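Oxidoreductase (Corynebacterium diphtheriae, PDB 3K1Y) is probably an FMN-dependent oxidoreductase of the NADPH-dependent FMN reductase family, built on a flavodoxin-like fold. Local coordinates at residues A[15-20]-A[54-59]; A[93-98]-A[125-130]; A[133-138]-A[155-160]. All blocks are in the same frame, centred on the assembly; numbering follows the deposited sequence.

Contact 1: A[15-20]-A[54-59]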
loop_
_atom_site.group_PDB
_atom_site.type_symbol
_atom_site.label_atom_id
_atom_site.label_comp_id
_atom_site.label_asym_id
_atom_site.label_seq_id
_atom_site.Cartn_x
_atom_site.Cartn_y
_atom_site.Cartn_z
ATOM N N ALA A 15 18.460 3.399 19.017
ATOM C CA ALA A 15 18.152 4.729 18.502
ATOM C C ALA A 15 16.624 4.815 18.397
ATOM O O ALA A 15 15.965 3.842 18.032
ATOM C CB ALA A 15 18.806 4.930 17.136
ATOM N N VAL A 16 16.056 5.963 18.741
ATOM C CA VAL A 16 14.607 6.119 18.689
ATOM C C VAL A 16 14.253 7.418 17.991
ATOM O O VAL A 16 14.615 8.493 18.467
ATOM C CB VAL A 16 13.993 6.137 20.122
ATOM C CG1 VAL A 16 12.484 6.404 20.058
ATOM C CG2 VAL A 16 14.278 4.814 20.828
ATOM N N ILE A 17 13.561 7.322 16.859
ATOM C CA ILE A 17 13.150 8.512 16.123
ATOM C C ILE A 17 11.694 8.785 16.467
ATOM O O ILE A 17 10.855 7.890 16.389
ATOM C CB ILE A 17 13.243 8.324 14.589
ATOM C CG1 ILE A 17 14.639 7.841 14.177
ATOM C CG2 ILE A 17 12.937 9.644 13.896
ATOM C CD1 ILE A 17 15.764 8.768 14.562
ATOM N N SER A 18 11.393 10.021 16.843
ATOM C CA SER A 18 10.027 10.387 17.192
ATOM C C SER A 18 9.678 11.675 16.456
ATOM O O SER A 18 10.324 12.704 16.660
ATOM C CB SER A 18 9.914 10.576 18.706
ATOM O OG SER A 18 8.562 10.662 19.099
ATOM N N ALA A 19 8.646 11.616 15.618
ATOM C CA ALA A 19 8.238 12.764 14.797
ATOM C C ALA A 19 7.036 13.583 15.280
ATOM O O ALA A 19 6.408 14.292 14.493
ATOM C CB ALA A 19 8.000 12.288 13.345
ATOM N N GLY A 20 6.717 13.496 16.564
ATOM C CA GLY A 20 5.589 14.253 17.082
ATOM C C GLY A 20 5.866 15.745 17.159
ATOM O O GLY A 20 7.009 16.166 17.350
ATOM N N ILE A 54 15.812 10.784 19.376
ATOM C CA ILE A 54 15.937 11.946 18.513
ATOM C C ILE A 54 14.573 12.540 18.134
ATOM O O ILE A 54 13.803 11.922 17.403
ATOM C CB ILE A 54 16.680 11.575 17.221
ATOM C CG1 ILE A 54 17.967 10.818 17.561
ATOM C CG2 ILE A 54 16.990 12.833 16.415
ATOM C CD1 ILE A 54 18.921 11.587 18.449
ATOM N N GLU A 55 14.278 13.732 18.637
ATOM C CA GLU A 55 13.018 14.410 18.329
ATOM C C GLU A 55 13.166 15.220 17.038
ATOM O O GLU A 55 13.886 16.223 17.004
ATOM C CB GLU A 55 12.619 15.341 19.485
ATOM C CG GLU A 55 12.091 14.624 20.721
ATOM C CD GLU A 55 10.582 14.438 20.685
ATOM O OE1 GLU A 55 10.060 14.032 19.624
ATOM O OE2 GLU A 55 9.919 14.693 21.718
ATOM N N LEU A 56 12.484 14.790 15.983
ATOM C CA LEU A 56 12.564 15.475 14.697
ATOM C C LEU A 56 12.171 16.951 14.757
ATOM O O LEU A 56 12.718 17.768 14.009
ATOM C CB LEU A 56 11.711 14.748 13.649
ATOM C CG LEU A 56 12.180 13.344 13.255
ATOM C CD1 LEU A 56 11.345 12.804 12.108
ATOM C CD2 LEU A 56 13.636 13.408 12.841
ATOM N N SER A 57 11.243 17.303 15.648
ATOM C CA SER A 57 10.812 18.702 15.773
ATOM C C SER A 57 11.924 19.586 16.343
ATOM O O SER A 57 11.819 20.813 16.343
ATOM C CB SER A 57 9.548 18.814 16.652
ATOM O OG SER A 57 9.778 18.400 17.990
ATOM N N GLU A 58 12.988 18.961 16.831
ATOM C CA GLU A 58 14.111 19.706 17.385
ATOM C C GLU A 58 15.250 19.737 16.371
ATOM O O GLU A 58 16.337 20.253 16.642
ATOM C CB GLU A 58 14.581 19.058 18.690
ATOM C CG GLU A 58 13.678 19.337 19.888
ATOM C CD GLU A 58 14.005 18.456 21.076
ATOM O OE1 GLU A 58 15.206 18.194 21.312
ATOM O OE2 GLU A 58 13.062 18.030 21.778
ATOM N N LEU A 59 14.985 19.191 15.191
ATOM C CA LEU A 59 15.978 19.152 14.135
ATOM C C LEU A 59 15.489 19.868 12.883
ATOM O O LEU A 59 16.118 19.770 11.828
ATOM C CB LEU A 59 16.297 17.704 13.767
ATOM C CG LEU A 59 17.037 16.824 14.765
ATOM C CD1 LEU A 59 17.353 15.506 14.074
ATOM C CD2 LEU A 59 18.315 17.495 15.229
HETATM O O HOH W 1 7.585 13.102 19.179
HETATM O O HOH W 2 9.566 15.557 17.121
#
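Ile54 N donates to Val16 O at 2.7 Å, the first of three backbone bonds that join 15-20 to 54-59 in parallel register. Ser18 takes both of the others: its N gives to Ile54 O and its O receives Leu56 N at 3.1 Å, so pairing runs one residue past the end of strand 49-55 into the 3-10 turn 56-58. On one face of the sheet Ile17 crosses Ile54 obliquely, its CD1 4.0 Å from Ile54 CB, while Ile17 CG2 rests on Leu56 CG at 3.8 Å. Leu56 CD1 reaches on to Ala19 CB, 3.6 Å away, and Leu103 and Phe107 of helix 102-110 pack on the same leucine. Ser18 and Glu55 lie on the other face. The Glu55 chain bends at chi2 (-90°), turning CD back toward 15-20, and OE1 comes within 3.3 Å of Ser18 O, an acceptor facing an acceptor. Water 1 joins Ser18 OG to Glu55 OE1, donating to the latter at 2.7 Å. Water 2 accepts from Ser57 N at 2.8 Å and lies beside Gly20 O and Glu55 OE1. From the second shell, Arg28 forms a salt bridge with Glu55 OE2, which links strand 49-55 to helix 26-44 within one beta-alpha-beta unit. The carboxylate, held by Arg28 and water, probably stays ionised.

Contact 2: A[93-98]-A[125-130]. With SO4 (sulfate ion), chain H.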
loop_
_atom_site.group_PDB
_atom_site.type_symbol
_atom_site.label_atom_id
_atom_site.label_comp_id
_atom_site.label_asym_id
_atom_site.label_seq_id
_atom_site.Cartn_x
_atom_site.Cartn_y
_atom_site.Cartn_z
ATOM N N THR A 93 5.744 7.765 14.508
ATOM C CA THR A 93 5.235 8.899 13.768
ATOM C C THR A 93 3.757 9.140 13.984
ATOM O O THR A 93 2.975 8.202 14.125
ATOM C CB THR A 93 5.434 8.723 12.234
ATOM O OG1 THR A 93 4.973 9.897 11.551
ATOM C CG2 THR A 93 4.617 7.530 11.720
ATOM N N PRO A 94 3.366 10.412 14.079
ATOM C CA PRO A 94 1.942 10.688 14.249
ATOM C C PRO A 94 1.404 10.413 12.838
ATOM O O PRO A 94 2.180 10.153 11.916
ATOM C CB PRO A 94 1.912 12.173 14.619
ATOM C CG PRO A 94 3.190 12.704 14.042
ATOM C CD PRO A 94 4.174 11.616 14.335
ATOM N N VAL A 95 0.096 10.446 12.653
ATOM C CA VAL A 95 -0.436 10.183 11.328
ATOM C C VAL A 95 -1.050 11.443 10.765
ATOM O O VAL A 95 -2.010 11.973 11.315
ATOM C CB VAL A 95 -1.490 9.071 11.356
ATOM C CG1 VAL A 95 -1.906 8.720 9.920
ATOM C CG2 VAL A 95 -0.933 7.851 12.080
ATOM N N PHE A 96 -0.465 11.937 9.678
ATOM C CA PHE A 96 -0.948 13.144 9.024
ATOM C C PHE A 96 -1.405 12.728 7.637
ATOM O O PHE A 96 -0.708 11.989 6.945
ATOM C CB PHE A 96 0.169 14.196 8.906
ATOM C CG PHE A 96 0.589 14.809 10.219
ATOM C CD1 PHE A 96 0.072 14.355 11.427
ATOM C CD2 PHE A 96 1.542 15.827 10.242
ATOM C CE1 PHE A 96 0.498 14.898 12.638
ATOM C CE2 PHE A 96 1.974 16.379 11.445
ATOM C CZ PHE A 96 1.452 15.910 12.646
ATOM N N LYS A 97 -2.576 13.212 7.243
ATOM C CA LYS A 97 -3.157 12.888 5.947
ATOM C C LYS A 97 -3.087 11.399 5.617
ATOM O O LYS A 97 -2.778 11.011 4.498
ATOM C CB LYS A 97 -2.504 13.720 4.841
ATOM C CG LYS A 97 -2.736 15.237 4.993
ATOM C CD LYS A 97 -4.209 15.547 5.256
ATOM C CE LYS A 97 -4.549 17.022 5.053
ATOM N NZ LYS A 97 -3.793 17.930 5.950
ATOM N N ALA A 98 -3.368 10.577 6.624
ATOM C CA ALA A 98 -3.426 9.119 6.497
ATOM C C ALA A 98 -2.125 8.369 6.237
ATOM O O ALA A 98 -2.128 7.284 5.652
ATOM C CB ALA A 98 -4.472 8.741 5.432
ATOM N N ALA A 125 3.329 3.942 15.147
ATOM C CA ALA A 125 2.569 5.141 14.829
ATOM C C ALA A 125 1.480 5.338 15.874
ATOM O O ALA A 125 1.187 4.441 16.664
ATOM C CB ALA A 125 1.946 5.014 13.461
ATOM N N THR A 126 0.881 6.518 15.878
ATOM C CA THR A 126 -0.181 6.803 16.821
ATOM C C THR A 126 -1.209 7.756 16.234
ATOM O O THR A 126 -0.941 8.457 15.261
ATOM C CB THR A 126 0.368 7.432 18.118
ATOM O OG1 THR A 126 -0.724 7.715 18.999
ATOM C CG2 THR A 126 1.111 8.736 17.818
ATOM N N ALA A 127 -2.384 7.769 16.848
ATOM C CA ALA A 127 -3.489 8.638 16.454
ATOM C C ALA A 127 -4.576 8.439 17.503
ATOM O O ALA A 127 -4.360 7.737 18.498
ATOM C CB ALA A 127 -4.003 8.262 15.069
ATOM N N GLY A 128 -5.736 9.053 17.293
ATOM C CA GLY A 128 -6.822 8.914 18.250
ATOM C C GLY A 128 -7.452 7.536 18.154
ATOM O O GLY A 128 -7.545 6.798 19.142
ATOM N N SER A 129 -7.875 7.183 16.945
ATOM C CA SER A 129 -8.495 5.890 16.720
ATOM C C SER A 129 -7.521 4.987 15.989
ATOM O O SER A 129 -6.387 5.377 15.709
ATOM C CB SER A 129 -9.781 6.044 15.903
ATOM O OG SER A 129 -9.510 6.273 14.537
ATOM N N ALA A 130 -7.979 3.786 15.670
ATOM C CA ALA A 130 -7.157 2.809 14.981
ATOM C C ALA A 130 -7.539 2.616 13.511
ATOM O O ALA A 130 -7.037 1.701 12.855
ATOM C CB ALA A 130 -7.240 1.473 15.717
HETATM S S SO4 H . -7.992 9.548 13.648
HETATM O O1 SO4 H . -6.900 9.737 12.743
HETATM O O2 SO4 H . -8.538 8.290 13.613
HETATM O O3 SO4 H . -7.659 9.743 14.964
HETATM O O4 SO4 H . -8.991 10.430 13.263
#
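Thr93 and Ala125 stand side by side on one face of the parallel sheet, Thr93 CG2 4.1 Å from Ala125 CB. The methyl of Ala125 also lies 3.4 Å from Thr93 O, the carbonyl that receives Thr126 N at 3.2 Å in a bent bond (145° at the hydrogen). Thr93 CG2 sits between the backbone N and the carbonyl carbon, while OG1 is anti to N (chi1 -177°) and donates in plane to a lone pair of Pro94 O, 2.8 Å away. Thr101 N binds the same hydroxyl, which therefore ties Thr93 to the loop that leads to helix 102-110. On the opposite face, Thr126 turns CG2 toward Pro94 CA, and its OG1 bonds to Ala158 O of the next strand. From Thr93 to Val95 the two chains draw apart, and Val95 bridges them: CG2, anti to its carbonyl carbon, lies 3.2 Å from Thr126 O and reaches the methyls of Ala125 and Ala127, each 4.3 Å away. Phe157 packs on Val95, Ala125 and Ala127 alike. Past Ala127 the chain turns round a sulfate, probably from the crystallisation liquor, whose O3 receives Ser129 N at 3.2 Å and a weaker bond from Gly128 N; Ser129 OG approaches O2. Farther along 93-98, Phe96 O and Lys97 NZ bond to the second subunit. The beta-alpha-beta unit 88-94, 102-110, 120-127, in a parallel sheet of strand order 2-1-3-4-5, fits the flavodoxin-like fold, where FMN binds at the C-terminal ends of the strands; the anion here is consistent with, though no proof of, such a pocket.

Contact 3: A[133-138]-A[155-160]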
loop_
_atom_site.group_PDB
_atom_site.type_symbol
_atom_site.label_atom_id
_atom_site.label_comp_id
_atom_site.label_asym_id
_atom_site.label_seq_id
_atom_site.Cartn_x
_atom_site.Cartn_y
_atom_site.Cartn_z
ATOM N N SER A 133 -4.559 2.171 11.356
ATOM C CA SER A 133 -3.491 1.306 11.834
ATOM C C SER A 133 -2.677 0.654 10.717
ATOM O O SER A 133 -1.517 0.300 10.928
ATOM C CB SER A 133 -4.043 0.233 12.779
ATOM O OG SER A 133 -4.893 -0.667 12.099
ATOM N N LEU A 134 -3.253 0.506 9.527
ATOM C CA LEU A 134 -2.500 -0.113 8.428
ATOM C C LEU A 134 -1.446 0.828 7.838
ATOM O O LEU A 134 -0.836 0.528 6.808
ATOM C CB LEU A 134 -3.437 -0.614 7.314
ATOM C CG LEU A 134 -4.431 -1.747 7.630
ATOM C CD1 LEU A 134 -5.194 -2.114 6.373
ATOM C CD2 LEU A 134 -3.705 -2.963 8.158
ATOM N N VAL A 135 -1.234 1.971 8.480
ATOM C CA VAL A 135 -0.212 2.895 8.008
ATOM C C VAL A 135 1.136 2.224 8.252
ATOM O O VAL A 135 2.135 2.563 7.628
ATOM C CB VAL A 135 -0.238 4.237 8.766
ATOM C CG1 VAL A 135 0.097 4.016 10.239
ATOM C CG2 VAL A 135 0.753 5.192 8.138
ATOM N N LEU A 136 1.159 1.265 9.172
ATOM C CA LEU A 136 2.388 0.542 9.465
ATOM C C LEU A 136 2.808 -0.357 8.304
ATOM O O LEU A 136 3.902 -0.208 7.756
ATOM C CB LEU A 136 2.227 -0.309 10.724
ATOM C CG LEU A 136 2.107 0.430 12.061
ATOM C CD1 LEU A 136 2.065 -0.583 13.204
ATOM C CD2 LEU A 136 3.293 1.373 12.237
ATOM N N ASP A 137 1.930 -1.279 7.919
ATOM C CA ASP A 137 2.245 -2.225 6.851
ATOM C C ASP A 137 2.229 -1.742 5.416
ATOM O O ASP A 137 2.701 -2.452 4.531
ATOM C CB ASP A 137 1.351 -3.454 6.958
ATOM C CG ASP A 137 1.696 -4.301 8.149
ATOM O OD1 ASP A 137 2.886 -4.302 8.528
ATOM O OD2 ASP A 137 0.790 -4.967 8.699
ATOM N N TYR A 138 1.707 -0.544 5.180
ATOM C CA TYR A 138 1.638 -0.015 3.825
ATOM C C TYR A 138 2.453 1.243 3.575
ATOM O O TYR A 138 2.600 1.660 2.426
ATOM C CB TYR A 138 0.175 0.227 3.452
ATOM C CG TYR A 138 -0.588 -1.053 3.250
ATOM C CD1 TYR A 138 -0.295 -1.893 2.184
ATOM C CD2 TYR A 138 -1.568 -1.451 4.150
ATOM C CE1 TYR A 138 -0.951 -3.105 2.020
ATOM C CE2 TYR A 138 -2.236 -2.667 3.994
ATOM C CZ TYR A 138 -1.917 -3.485 2.929
ATOM O OH TYR A 138 -2.537 -4.701 2.785
ATOM N N GLY A 155 4.303 -4.606 14.624
ATOM C CA GLY A 155 4.274 -3.165 14.486
ATOM C C GLY A 155 3.467 -2.659 15.660
ATOM O O GLY A 155 2.631 -3.382 16.184
ATOM N N VAL A 156 3.707 -1.423 16.080
ATOM C CA VAL A 156 2.986 -0.865 17.210
ATOM C C VAL A 156 2.171 0.370 16.846
ATOM O O VAL A 156 2.728 1.453 16.665
ATOM C CB VAL A 156 3.959 -0.481 18.337
ATOM C CG1 VAL A 156 3.192 0.026 19.541
ATOM C CG2 VAL A 156 4.803 -1.673 18.712
ATOM N N PHE A 157 0.856 0.210 16.744
ATOM C CA PHE A 157 -0.005 1.344 16.442
ATOM C C PHE A 157 -0.827 1.696 17.677
ATOM O O PHE A 157 -1.714 0.953 18.082
ATOM C CB PHE A 157 -0.962 1.048 15.289
ATOM C CG PHE A 157 -1.702 2.263 14.807
ATOM C CD1 PHE A 157 -1.119 3.123 13.880
ATOM C CD2 PHE A 157 -2.961 2.577 15.318
ATOM C CE1 PHE A 157 -1.775 4.290 13.462
ATOM C CE2 PHE A 157 -3.632 3.736 14.913
ATOM C CZ PHE A 157 -3.036 4.599 13.980
ATOM N N ALA A 158 -0.528 2.844 18.270
ATOM C CA ALA A 158 -1.235 3.283 19.458
ATOM C C ALA A 158 -2.393 4.218 19.155
ATOM O O ALA A 158 -2.207 5.324 18.646
ATOM C CB ALA A 158 -0.267 3.958 20.423
ATOM N N ALA A 159 -3.596 3.751 19.464
ATOM C CA ALA A 159 -4.807 4.543 19.294
ATOM C C ALA A 159 -5.085 4.994 20.720
ATOM O O ALA A 159 -5.415 4.181 21.573
ATOM C CB ALA A 159 -5.927 3.672 18.780
ATOM N N THR A 160 -4.928 6.281 20.989
ATOM C CA THR A 160 -5.127 6.798 22.339
ATOM C C THR A 160 -6.537 6.597 22.900
ATOM O O THR A 160 -6.712 6.430 24.108
ATOM C CB THR A 160 -4.788 8.292 22.403
ATOM O OG1 THR A 160 -5.745 9.033 21.631
ATOM C CG2 THR A 160 -3.389 8.531 21.847
#
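Ser133 sits over one face of the Phe157 ring, its CA 3.5 Å from the centroid and 8° off the normal, a CH-pi contact. Ser133 CB is displaced toward one side of that face, 3.6 Å from CD2 of Phe157. Its OG bonds to Arg131 O of the third subunit, so the residue that covers the ring also belongs to a subunit interface. Phe157 CG is anti to its backbone N (chi1 -171°), which directs the ring toward the start of the helix. Val135 CG1 comes within 3.7 Å of Phe157 CE1, the two side chains crossing at about a right angle. Helix 135-146 is the crossover of the beta-alpha-beta unit between strands 120-127 and 150-159, and its first turn packs here on the outermost strand of this chain's parallel sheet. Leu136 CG is anti to the carbonyl carbon (chi1 -69°), and the extended chi2 carries CD1 onto the strand backbone, 3.4 Å from Val156 N and 3.5 Å from Gly155 C. The same methyl touches Phe157 CB at 4.0 Å. Gly155 has no side chain at the point where Leu136 CD1 comes down on it, while Val156 points the other way, toward helices 26-44 and 165-188, where it packs on Ile30 and Phe171.

How the contacts relate
The three contacts follow one another along the chain and share one five-stranded parallel sheet of order 49-55, 12-18, 88-94, 120-127, 150-159. Contact 1 joins the first two strands, contact 2 the next pair, and contact 3 sets helix 135-146 on the last strand. Centres of contacts 1 and 2 lie about 16 Å apart, yet they touch where Ala19 and Gly20 pack on Pro94. Contacts 2 and 3, with centres about 8 Å apart, are joined through the pairing of strands 120-127 and 150-159, and both touch the third subunit. Contacts 1 and 3 are separate, their nearest atoms about 10 Å apart. They follow the C-terminal side of the sheet, where flavodoxin-like proteins usually hold FMN.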